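Local coordinates for hypothetical protein Atu2299 (Agrobacterium tumefaciens, PDB 2HLY) that is of unknown function but belongs to the DUF2026 family, grouped with the papain-like cysteine peptidases, a kinship that does not by itself establish peptidase activity, at residues Arg15-Arg18 and Val19-Leu23; Phe41-Phe44 and Ile45-His49; Glu147-Ala150 and Arg151-Asp155; Gln159-Ile162 and Gly163-Ser167. All coordinates share one frame; numbering follows the deposited sequence.

Contact 1: residues Arg15-Arg18 and Val19-Leu23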
loop_
_atom_site.group_PDB
_atom_site.type_symbol
_atom_site.label_atom_id
_atom_site.label_comp_id
_atom_site.label_asym_id
_atom_site.label_seq_id
_atom_site.Cartn_x
_atom_site.Cartn_y
_atom_site.Cartn_z
ATOM N N ARG A 15 4.644 -9.950 3.737
ATOM C CA ARG A 15 3.554 -10.923 3.478
ATOM C C ARG A 15 2.313 -10.199 2.959
ATOM O O ARG A 15 1.659 -10.652 1.999
ATOM C CB ARG A 15 3.203 -11.684 4.755
ATOM C CG ARG A 15 4.272 -12.713 5.129
ATOM C CD ARG A 15 3.828 -13.538 6.345
ATOM N NE ARG A 15 4.758 -14.646 6.556
ATOM C CZ ARG A 15 4.410 -15.857 6.993
ATOM N NH1 ARG A 15 3.144 -16.137 7.295
ATOM N NH2 ARG A 15 5.342 -16.789 7.130
ATOM N N ILE A 16 1.992 -9.067 3.580
ATOM C CA ILE A 16 0.789 -8.305 3.201
ATOM C C ILE A 16 0.935 -7.753 1.784
ATOM O O ILE A 16 0.049 -7.914 0.938
ATOM C CB ILE A 16 0.474 -7.178 4.220
ATOM C CG1 ILE A 16 0.078 -7.802 5.565
ATOM C CG2 ILE A 16 -0.642 -6.263 3.692
ATOM C CD1 ILE A 16 0.015 -6.806 6.742
ATOM N N TYR A 17 2.079 -7.132 1.514
ATOM C CA TYR A 17 2.358 -6.660 0.166
ATOM C C TYR A 17 2.219 -7.816 -0.830
ATOM O O TYR A 17 1.548 -7.677 -1.856
ATOM C CB TYR A 17 3.748 -5.995 0.044
ATOM C CG TYR A 17 4.182 -5.898 -1.408
ATOM C CD1 TYR A 17 3.732 -4.849 -2.224
ATOM C CD2 TYR A 17 4.978 -6.892 -1.987
ATOM C CE1 TYR A 17 4.085 -4.787 -3.569
ATOM C CE2 TYR A 17 5.348 -6.831 -3.337
ATOM C CZ TYR A 17 4.893 -5.787 -4.116
ATOM O OH TYR A 17 5.232 -5.719 -5.465
ATOM N N ARG A 18 2.846 -8.955 -0.522
ATOM C CA ARG A 18 2.833 -10.088 -1.462
ATOM C C ARG A 18 1.408 -10.575 -1.749
ATOM O O ARG A 18 1.063 -10.804 -2.912
ATOM C CB ARG A 18 3.715 -11.221 -0.955
ATOM C CG ARG A 18 4.061 -12.227 -2.051
ATOM C CD ARG A 18 4.914 -13.371 -1.503
ATOM N NE ARG A 18 6.195 -12.932 -0.927
ATOM C CZ ARG A 18 7.302 -12.676 -1.624
ATOM N NH1 ARG A 18 7.311 -12.799 -2.952
ATOM N NH2 ARG A 18 8.412 -12.291 -0.990
ATOM N N VAL A 19 0.589 -10.687 -0.704
ATOM C CA VAL A 19 -0.799 -11.129 -0.852
ATOM C C VAL A 19 -1.573 -10.188 -1.773
ATOM O O VAL A 19 -2.225 -10.621 -2.723
ATOM C CB VAL A 19 -1.494 -11.269 0.514
ATOM C CG1 VAL A 19 -3.021 -11.379 0.352
ATOM C CG2 VAL A 19 -0.920 -12.478 1.246
ATOM N N ILE A 20 -1.500 -8.890 -1.486
ATOM C CA ILE A 20 -2.278 -7.921 -2.247
ATOM C C ILE A 20 -1.777 -7.871 -3.690
ATOM O O ILE A 20 -2.575 -7.851 -4.645
ATOM C CB ILE A 20 -2.225 -6.521 -1.598
ATOM C CG1 ILE A 20 -2.748 -6.588 -0.160
ATOM C CG2 ILE A 20 -2.986 -5.506 -2.473
ATOM C CD1 ILE A 20 -2.512 -5.322 0.660
ATOM N N ASN A 21 -0.454 -7.872 -3.853
ATOM C CA ASN A 21 0.130 -7.846 -5.193
ATOM C C ASN A 21 -0.323 -9.045 -6.014
ATOM O O ASN A 21 -0.622 -8.934 -7.208
ATOM C CB ASN A 21 1.646 -7.859 -5.109
ATOM C CG ASN A 21 2.292 -7.559 -6.432
ATOM O OD1 ASN A 21 1.969 -6.549 -7.074
ATOM N ND2 ASN A 21 3.180 -8.445 -6.869
ATOM N N SER A 22 -0.379 -10.197 -5.364
ATOM C CA SER A 22 -0.752 -11.439 -6.039
ATOM C C SER A 22 -2.195 -11.395 -6.545
ATOM O O SER A 22 -2.500 -11.906 -7.630
ATOM C CB SER A 22 -0.558 -12.624 -5.096
ATOM O OG SER A 22 0.800 -12.719 -4.682
ATOM N N LEU A 23 -3.069 -10.768 -5.764
ATOM C CA LEU A 23 -4.480 -10.635 -6.128
ATOM C C LEU A 23 -4.710 -9.569 -7.212
ATOM O O LEU A 23 -5.665 -9.665 -8.007
ATOM C CB LEU A 23 -5.303 -10.306 -4.876
ATOM C CG LEU A 23 -5.460 -11.466 -3.893
ATOM C CD1 LEU A 23 -5.980 -10.994 -2.544
ATOM C CD2 LEU A 23 -6.404 -12.522 -4.495
HETATM O O HOH W 1 2.948 -4.288 -7.525
#
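Tyr-17 and Asn-21 lie side by side one helical turn apart, the carboxamide plane nearly parallel to the phenol ring (14°) but displaced above it. Both have CG anti to the backbone N (chi1 163° for Tyr-17), which sends the two groups off the helix in one direction. CB of Asn-21 sits over one ring face, off-centre toward the rim and 4.2 Å from the Tyr-17 ring centroid, a CH-pi contact. Farther out, Tyr-17 OH touches Asn-21 CG at 3.6 Å. The loose side is marked by a water, which donates to Asn-21 OD1 but bonds the phenol oxygen only weakly. ND2 of Asn-21 turns elsewhere, to Thr-199 OG1.

The tightly packed part lies round Arg-18 O. Two donors of one residue grip it from opposite faces of its plane, Ser-22 N at 2.9 Å and Ser-22 OG at 2.6 Å from Arg-18 O. The serine hydroxyl reaches back to the preceding turn because OG stands beside its own backbone N (chi1 -60°). The same OG receives Thr-199 N, so this buried hydroxyl is held by two partners. On the apolar flank Ile-16 CG2 meets Ile-20 CD1 at 3.7 Å, the two isoleucines lying side by side and pointing the same way in a buried ridge.

These two turns belong to helix 10-24. Its isoleucine ridge faces Phe-38, Phe-41 and Ile-45 of helix 31-50, Val-19 and Leu-23 rest on helix 160-172, and Arg-18 NH1 bonds the carbonyls of Thr-199 and Glu-201, just beyond strand 193-197.

Contact 2: residues Phe41-Phe44 and Ile45-His49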
loop_
_atom_site.group_PDB
_atom_site.type_symbol
_atom_site.label_atom_id
_atom_site.label_comp_id
_atom_site.label_asym_id
_atom_site.label_seq_id
_atom_site.Cartn_x
_atom_site.Cartn_y
_atom_site.Cartn_z
ATOM N N PHE A 41 -6.975 -2.729 1.205
ATOM C CA PHE A 41 -6.767 -4.132 1.602
ATOM C C PHE A 41 -5.797 -4.230 2.792
ATOM O O PHE A 41 -5.989 -5.061 3.704
ATOM C CB PHE A 41 -6.244 -4.975 0.434
ATOM C CG PHE A 41 -7.279 -5.301 -0.621
ATOM C CD1 PHE A 41 -8.347 -4.448 -0.898
ATOM C CD2 PHE A 41 -7.165 -6.481 -1.347
ATOM C CE1 PHE A 41 -9.289 -4.772 -1.892
ATOM C CE2 PHE A 41 -8.091 -6.801 -2.327
ATOM C CZ PHE A 41 -9.147 -5.931 -2.607
ATOM N N GLY A 42 -4.739 -3.409 2.778
ATOM C CA GLY A 42 -3.810 -3.348 3.917
ATOM C C GLY A 42 -4.514 -2.957 5.208
ATOM O O GLY A 42 -4.360 -3.615 6.245
ATOM N N ALA A 43 -5.309 -1.894 5.142
ATOM C CA ALA A 43 -6.091 -1.450 6.293
ATOM C C ALA A 43 -7.018 -2.557 6.798
ATOM O O ALA A 43 -7.126 -2.781 8.006
ATOM C CB ALA A 43 -6.878 -0.206 5.943
ATOM N N PHE A 44 -7.653 -3.268 5.870
ATOM C CA PHE A 44 -8.573 -4.345 6.255
ATOM C C PHE A 44 -7.825 -5.456 6.985
ATOM O O PHE A 44 -8.268 -5.953 8.029
ATOM C CB PHE A 44 -9.282 -4.889 5.020
ATOM C CG PHE A 44 -10.338 -5.922 5.329
ATOM C CD1 PHE A 44 -11.378 -5.644 6.222
ATOM C CD2 PHE A 44 -10.305 -7.165 4.697
ATOM C CE1 PHE A 44 -12.359 -6.621 6.501
ATOM C CE2 PHE A 44 -11.278 -8.132 4.973
ATOM C CZ PHE A 44 -12.294 -7.858 5.866
ATOM N N ILE A 45 -6.675 -5.838 6.443
ATOM C CA ILE A 45 -5.867 -6.865 7.072
ATOM C C ILE A 45 -5.414 -6.404 8.469
ATOM O O ILE A 45 -5.456 -7.173 9.439
ATOM C CB ILE A 45 -4.665 -7.235 6.178
ATOM C CG1 ILE A 45 -5.175 -7.975 4.939
ATOM C CG2 ILE A 45 -3.618 -8.035 6.978
ATOM C CD1 ILE A 45 -4.114 -8.166 3.802
ATOM N N LEU A 46 -5.013 -5.139 8.594
ATOM C CA LEU A 46 -4.625 -4.637 9.909
ATOM C C LEU A 46 -5.780 -4.667 10.906
ATOM O O LEU A 46 -5.596 -5.050 12.061
ATOM C CB LEU A 46 -4.058 -3.225 9.807
ATOM C CG LEU A 46 -2.721 -3.123 9.077
ATOM C CD1 LEU A 46 -2.368 -1.646 8.926
ATOM C CD2 LEU A 46 -1.621 -3.880 9.825
ATOM N N GLN A 47 -6.955 -4.233 10.460
ATOM C CA GLN A 47 -8.148 -4.279 11.303
ATOM C C GLN A 47 -8.430 -5.708 11.771
ATOM O O GLN A 47 -8.667 -5.949 12.958
ATOM C CB GLN A 47 -9.343 -3.762 10.527
ATOM C CG GLN A 47 -9.311 -2.263 10.343
ATOM C CD GLN A 47 -10.267 -1.812 9.260
ATOM O OE1 GLN A 47 -11.177 -2.555 8.857
ATOM N NE2 GLN A 47 -10.069 -0.598 8.775
ATOM N N GLN A 48 -8.387 -6.649 10.832
ATOM C CA GLN A 48 -8.808 -8.033 11.093
ATOM C C GLN A 48 -7.794 -8.856 11.874
ATOM O O GLN A 48 -8.183 -9.695 12.699
ATOM C CB GLN A 48 -9.165 -8.742 9.774
ATOM C CG GLN A 48 -10.427 -8.227 9.114
ATOM C CD GLN A 48 -11.656 -8.520 9.951
ATOM O OE1 GLN A 48 -11.790 -9.609 10.501
ATOM N NE2 GLN A 48 -12.547 -7.533 10.077
ATOM N N HIS A 49 -6.505 -8.632 11.614
ATOM C CA HIS A 49 -5.431 -9.421 12.241
ATOM C C HIS A 49 -4.688 -8.764 13.399
ATOM O O HIS A 49 -4.094 -9.476 14.225
ATOM C CB HIS A 49 -4.412 -9.838 11.188
ATOM C CG HIS A 49 -4.922 -10.875 10.247
ATOM N ND1 HIS A 49 -4.687 -12.220 10.431
ATOM C CD2 HIS A 49 -5.666 -10.767 9.122
ATOM C CE1 HIS A 49 -5.237 -12.895 9.435
ATOM N NE2 HIS A 49 -5.842 -12.036 8.632
#
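The C-terminal half of helix 31-50, the long helix that packs against strand 54-58 in this probably papain-like fold, carries Phe-44 and Gln-48 on successive turns. CG of Gln-48 lies over one face of the Phe-44 ring, toward the rim and 3.9 Å from its centroid, a CH-pi contact; the closest ring atom is CE1, 3.6 Å from Gln-48 CG. A bend at chi2 (-66°) folds the glutamine chain, so its amide passes near the same rim, with NE2 3.7 Å from Phe-44 CE1 and the amide plane 41° from the ring. Gln-47 approaches differently: its amide stands almost perpendicular to the phenyl, OE1 at the ring edge, 4.1 Å from Phe-44 CD1. Its chain runs out past Ala-43 O, which lies 3.2 Å from Gln-47 CG. Beneath these, Gln-48 N donates to Phe-44 O (2.9 Å), the usual helical bond. Leu-46, on another side of the helix, is buried against Ala-54, and Phe-44 also touches Ala-170 of helix 160-172. The glutamines thus meet the phenyl through a methylene over the ring face and an amide oxygen at the ring edge, so dispersion and weak electrostatics do the work here, while the bond from NE2 to Ala-54 O probably sets the rotation of the Gln-47 amide.

Contact 3: residues Glu147-Ala150 and Arg151-Asp155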
loop_
_atom_site.group_PDB
_atom_site.type_symbol
_atom_site.label_atom_id
_atom_site.label_comp_id
_atom_site.label_asym_id
_atom_site.label_seq_id
_atom_site.Cartn_x
_atom_site.Cartn_y
_atom_site.Cartn_z
ATOM N N GLU A 147 -11.955 14.976 0.307
ATOM C CA GLU A 147 -13.011 15.078 -0.705
ATOM C C GLU A 147 -12.636 14.285 -1.964
ATOM O O GLU A 147 -13.448 13.516 -2.513
ATOM C CB GLU A 147 -13.314 16.550 -1.027
ATOM C CG GLU A 147 -13.734 17.391 0.183
ATOM C CD GLU A 147 -12.576 17.805 1.123
ATOM O OE1 GLU A 147 -11.392 17.827 0.707
ATOM O OE2 GLU A 147 -12.865 18.114 2.303
ATOM N N ALA A 148 -11.386 14.444 -2.406
ATOM C CA ALA A 148 -10.871 13.692 -3.544
ATOM C C ALA A 148 -10.863 12.189 -3.271
ATOM O O ALA A 148 -11.241 11.398 -4.137
ATOM C CB ALA A 148 -9.455 14.171 -3.908
ATOM N N THR A 149 -10.444 11.810 -2.066
ATOM C CA THR A 149 -10.413 10.396 -1.689
ATOM C C THR A 149 -11.807 9.793 -1.752
ATOM O O THR A 149 -12.010 8.731 -2.365
ATOM C CB THR A 149 -9.785 10.231 -0.309
ATOM O OG1 THR A 149 -8.454 10.755 -0.357
ATOM C CG2 THR A 149 -9.735 8.763 0.108
ATOM N N ALA A 150 -12.779 10.504 -1.180
ATOM C CA ALA A 150 -14.156 10.013 -1.184
ATOM C C ALA A 150 -14.643 9.801 -2.623
ATOM O O ALA A 150 -15.224 8.757 -2.945
ATOM C CB ALA A 150 -15.083 10.977 -0.439
ATOM N N ARG A 151 -14.398 10.783 -3.485
ATOM C CA ARG A 151 -14.835 10.666 -4.872
ATOM C C ARG A 151 -14.142 9.521 -5.611
ATOM O O ARG A 151 -14.770 8.831 -6.405
ATOM C CB ARG A 151 -14.683 11.994 -5.617
ATOM C CG ARG A 151 -15.635 13.079 -5.087
ATOM C CD ARG A 151 -15.531 14.379 -5.893
ATOM N NE ARG A 151 -16.556 15.370 -5.523
ATOM C CZ ARG A 151 -16.313 16.537 -4.919
ATOM N NH1 ARG A 151 -15.067 16.889 -4.595
ATOM N NH2 ARG A 151 -17.315 17.376 -4.633
ATOM N N ARG A 152 -12.844 9.321 -5.352
ATOM C CA ARG A 152 -12.107 8.252 -6.019
ATOM C C ARG A 152 -12.698 6.882 -5.712
ATOM O O ARG A 152 -12.710 5.997 -6.570
ATOM C CB ARG A 152 -10.636 8.279 -5.606
ATOM C CG ARG A 152 -9.877 9.456 -6.157
ATOM C CD ARG A 152 -8.977 9.024 -7.251
ATOM N NE ARG A 152 -8.353 10.179 -7.875
ATOM C CZ ARG A 152 -7.506 10.102 -8.888
ATOM N NH1 ARG A 152 -7.170 8.916 -9.387
ATOM N NH2 ARG A 152 -6.998 11.220 -9.395
ATOM N N PHE A 153 -13.185 6.722 -4.484
ATOM C CA PHE A 153 -13.741 5.449 -4.005
ATOM C C PHE A 153 -15.253 5.320 -4.192
ATOM O O PHE A 153 -15.850 4.294 -3.823
ATOM C CB PHE A 153 -13.391 5.286 -2.529
ATOM C CG PHE A 153 -11.973 4.852 -2.286
ATOM C CD1 PHE A 153 -11.599 3.538 -2.481
ATOM C CD2 PHE A 153 -11.011 5.763 -1.851
ATOM C CE1 PHE A 153 -10.283 3.139 -2.253
ATOM C CE2 PHE A 153 -9.686 5.365 -1.617
ATOM C CZ PHE A 153 -9.337 4.048 -1.813
ATOM N N ALA A 154 -15.869 6.341 -4.785
ATOM C CA ALA A 154 -17.337 6.458 -4.796
ATOM C C ALA A 154 -18.066 5.240 -5.371
ATOM O O ALA A 154 -19.160 4.907 -4.904
ATOM C CB ALA A 154 -17.776 7.741 -5.514
ATOM N N ASP A 155 -17.460 4.573 -6.349
ATOM C CA ASP A 155 -18.135 3.459 -7.039
ATOM C C ASP A 155 -17.695 2.089 -6.532
ATOM O O ASP A 155 -18.185 1.059 -7.011
ATOM C CB ASP A 155 -17.907 3.540 -8.557
ATOM C CG ASP A 155 -18.579 4.753 -9.196
ATOM O OD1 ASP A 155 -19.620 5.213 -8.671
ATOM O OD2 ASP A 155 -18.059 5.250 -10.222
#
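Glu-147 O, Ala-148 O and Thr-149 O accept in turn from the backbone nitrogens of Arg-151, Arg-152 and Phe-153, and Phe-153 N also makes a weak bond to Ala-150 O (3.3 Å, N-H...O angle 126°). Phe-153 and Thr-149 point the same way: the threonine methyl CG2 rests 3.8 Å from both CD2 and CE2 of the phenyl. The ring also turns its edge to the backbone, CD2 standing 3.2 Å from Thr-149 O. That methyl is available to the ring because it is the branch anti to the backbone N; the other branch, OG1 (chi1 -60°), lies beside the N and bonds Glu-145 O one turn earlier.

Helix 146-152 is a short surface helix that follows strand 140-144, the edge of a three-stranded antiparallel sheet, and leads toward helix 160-172. Phe-153 leans on Met-36 and Thr-40 of helix 31-50 and meets Trp-156 edge-to-face, while Arg-152 spreads over Ala-32, Met-36 and Phe-88.

On the exposed flank Arg-151 runs extended from CG to NE back along the helix, its CG 3.4 Å from Glu-147 O and its NH1 4.0 Å from Glu-147 CB. The glutamate chain bends at chi2 (77°) and carries its carboxylate away, leaving OE1 6.5 Å from Arg-151 NH1; any attraction between them is probably weak. Arg-152 starts close to the preceding turn, CG 3.1 Å from Ala-148 O, then bends outward to place NH2 on Gly-85 O.

Contact 4: residues Gln159-Ile162 and Gly163-Ser167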
loop_
_atom_site.group_PDB
_atom_site.type_symbol
_atom_site.label_atom_id
_atom_site.label_comp_id
_atom_site.label_asym_id
_atom_site.label_seq_id
_atom_site.Cartn_x
_atom_site.Cartn_y
_atom_site.Cartn_z
ATOM N N GLN A 159 -19.142 -2.623 -6.572
ATOM C CA GLN A 159 -18.349 -3.627 -7.259
ATOM C C GLN A 159 -18.082 -4.777 -6.299
ATOM O O GLN A 159 -17.116 -4.751 -5.534
ATOM C CB GLN A 159 -17.047 -3.019 -7.788
ATOM C CG GLN A 159 -17.265 -1.822 -8.705
ATOM C CD GLN A 159 -15.977 -1.087 -9.034
ATOM O OE1 GLN A 159 -15.008 -1.687 -9.501
ATOM N NE2 GLN A 159 -15.966 0.222 -8.801
ATOM N N ALA A 160 -18.944 -5.787 -6.352
ATOM C CA ALA A 160 -18.899 -6.908 -5.406
ATOM C C ALA A 160 -17.560 -7.641 -5.402
ATOM O O ALA A 160 -17.132 -8.155 -4.356
ATOM C CB ALA A 160 -20.042 -7.883 -5.686
ATOM N N MET A 161 -16.906 -7.688 -6.563
ATOM C CA MET A 161 -15.617 -8.374 -6.718
ATOM C C MET A 161 -14.528 -7.816 -5.789
ATOM O O MET A 161 -13.675 -8.562 -5.315
ATOM C CB MET A 161 -15.163 -8.341 -8.187
ATOM C CG MET A 161 -13.665 -8.523 -8.413
ATOM S SD MET A 161 -12.832 -6.917 -8.580
ATOM C CE MET A 161 -11.361 -7.131 -7.601
ATOM N N ILE A 162 -14.563 -6.507 -5.540
ATOM C CA ILE A 162 -13.569 -5.870 -4.675
ATOM C C ILE A 162 -13.645 -6.401 -3.239
ATOM O O ILE A 162 -12.625 -6.824 -2.666
ATOM C CB ILE A 162 -13.694 -4.330 -4.703
ATOM C CG1 ILE A 162 -13.444 -3.831 -6.137
ATOM C CG2 ILE A 162 -12.711 -3.705 -3.713
ATOM C CD1 ILE A 162 -13.583 -2.326 -6.339
ATOM N N GLY A 163 -14.846 -6.401 -2.669
ATOM C CA GLY A 163 -15.053 -6.970 -1.328
ATOM C C GLY A 163 -14.690 -8.446 -1.285
ATOM O O GLY A 163 -14.112 -8.931 -0.307
ATOM N N ASP A 164 -15.006 -9.170 -2.361
ATOM C CA ASP A 164 -14.632 -10.584 -2.443
ATOM C C ASP A 164 -13.116 -10.744 -2.374
ATOM O O ASP A 164 -12.625 -11.618 -1.655
ATOM C CB ASP A 164 -15.139 -11.213 -3.733
ATOM C CG ASP A 164 -16.640 -11.428 -3.740
ATOM O OD1 ASP A 164 -17.289 -11.252 -2.678
ATOM O OD2 ASP A 164 -17.156 -11.793 -4.830
ATOM N N MET A 165 -12.386 -9.896 -3.108
ATOM C CA MET A 165 -10.923 -9.981 -3.118
ATOM C C MET A 165 -10.357 -9.618 -1.745
ATOM O O MET A 165 -9.384 -10.221 -1.303
ATOM C CB MET A 165 -10.296 -9.094 -4.204
ATOM C CG MET A 165 -10.439 -9.617 -5.625
ATOM S SD MET A 165 -9.020 -9.209 -6.713
ATOM C CE MET A 165 -8.258 -7.840 -5.861
ATOM N N ALA A 166 -10.967 -8.641 -1.072
ATOM C CA ALA A 166 -10.511 -8.253 0.276
ATOM C C ALA A 166 -10.655 -9.413 1.262
ATOM O O ALA A 166 -9.788 -9.647 2.132
ATOM C CB ALA A 166 -11.293 -7.065 0.772
ATOM N N SER A 167 -11.774 -10.122 1.144
ATOM C CA SER A 167 -11.999 -11.301 1.972
ATOM C C SER A 167 -10.882 -12.320 1.727
ATOM O O SER A 167 -10.299 -12.852 2.672
ATOM C CB SER A 167 -13.374 -11.906 1.677
ATOM O OG SER A 167 -13.574 -13.112 2.407
HETATM O O HOH W 2 -16.710 -3.796 -3.317
#
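Met-161 and Met-165, one turn apart at the N-terminal end of helix 160-172, cross obliquely, the methyl of Met-161 set against the chain of Met-165. The tip of the first chain lies over the middle of the second: Met-161 CE is 3.3 Å from Met-165 SD and 3.6 Å from Met-165 CE. It also lies 3.3 Å from Met-165 CG, tighter than carbons normally approach, and both chains bend at chi2 and chi3 away from the staggered positions, so the exact placing of the methyl ends is doubtful even at 1.60 Å resolution. The meeting itself follows from the first torsions. CG of Met-161 stands anti to the backbone N (chi1 158°) and leans forward along the helix, whereas that of Met-165 stands beside its N (chi1 -74°) and leans back. Beyond this pair the sulfur chains diverge in environment, Met-161 touching Gln-27 and Met-165 sinking among Leu-23, Leu-24 and Phe-41.

Ile-162 is buried against Tyr-37, Phe-41 and Trp-156. Asp-164 lies back along the preceding turn with CG 3.4 Å from Ala-160 O, the carbonyl that its own N bonds in plane at 3.1 Å. The carbonyl is an unfavourable neighbour for the carboxylate, but the helix N-terminal end and the salt bridge from OD2 to Arg-189 NE probably compensate.

At the first turn the backbone of Gln-159 serves two partners: its O accepts from Ile-162 N at 3.1 Å, and a water, at a doubtfully short 2.4 Å from Gln-159 O, is placed to accept from Gly-163 N at 3.3 Å.

How the contacts relate
Contacts 1, 2 and 4 lie on three helices that pack together, with centres 12 to 15 Å apart. Phe-41 is central to this packing: its CB meets Ile-20 CD1 of contact 1 at 3.8 Å, while its ring tip CZ lies 3.6 Å from Ile-162 O of contact 4. Ile-16 CD1 and Ile-45 CG2, 3.8 Å apart, extend the seam between contacts 1 and 2; Leu-23 O reaches Met-165 SD at 3.6 Å between contacts 1 and 4. Contact 3 stands apart, its nearest atoms about 8 Å from contact 2 and about 11 Å from contact 1, and runs on toward contact 4 through Asp-155, whose O bonds Gln-159 NE2.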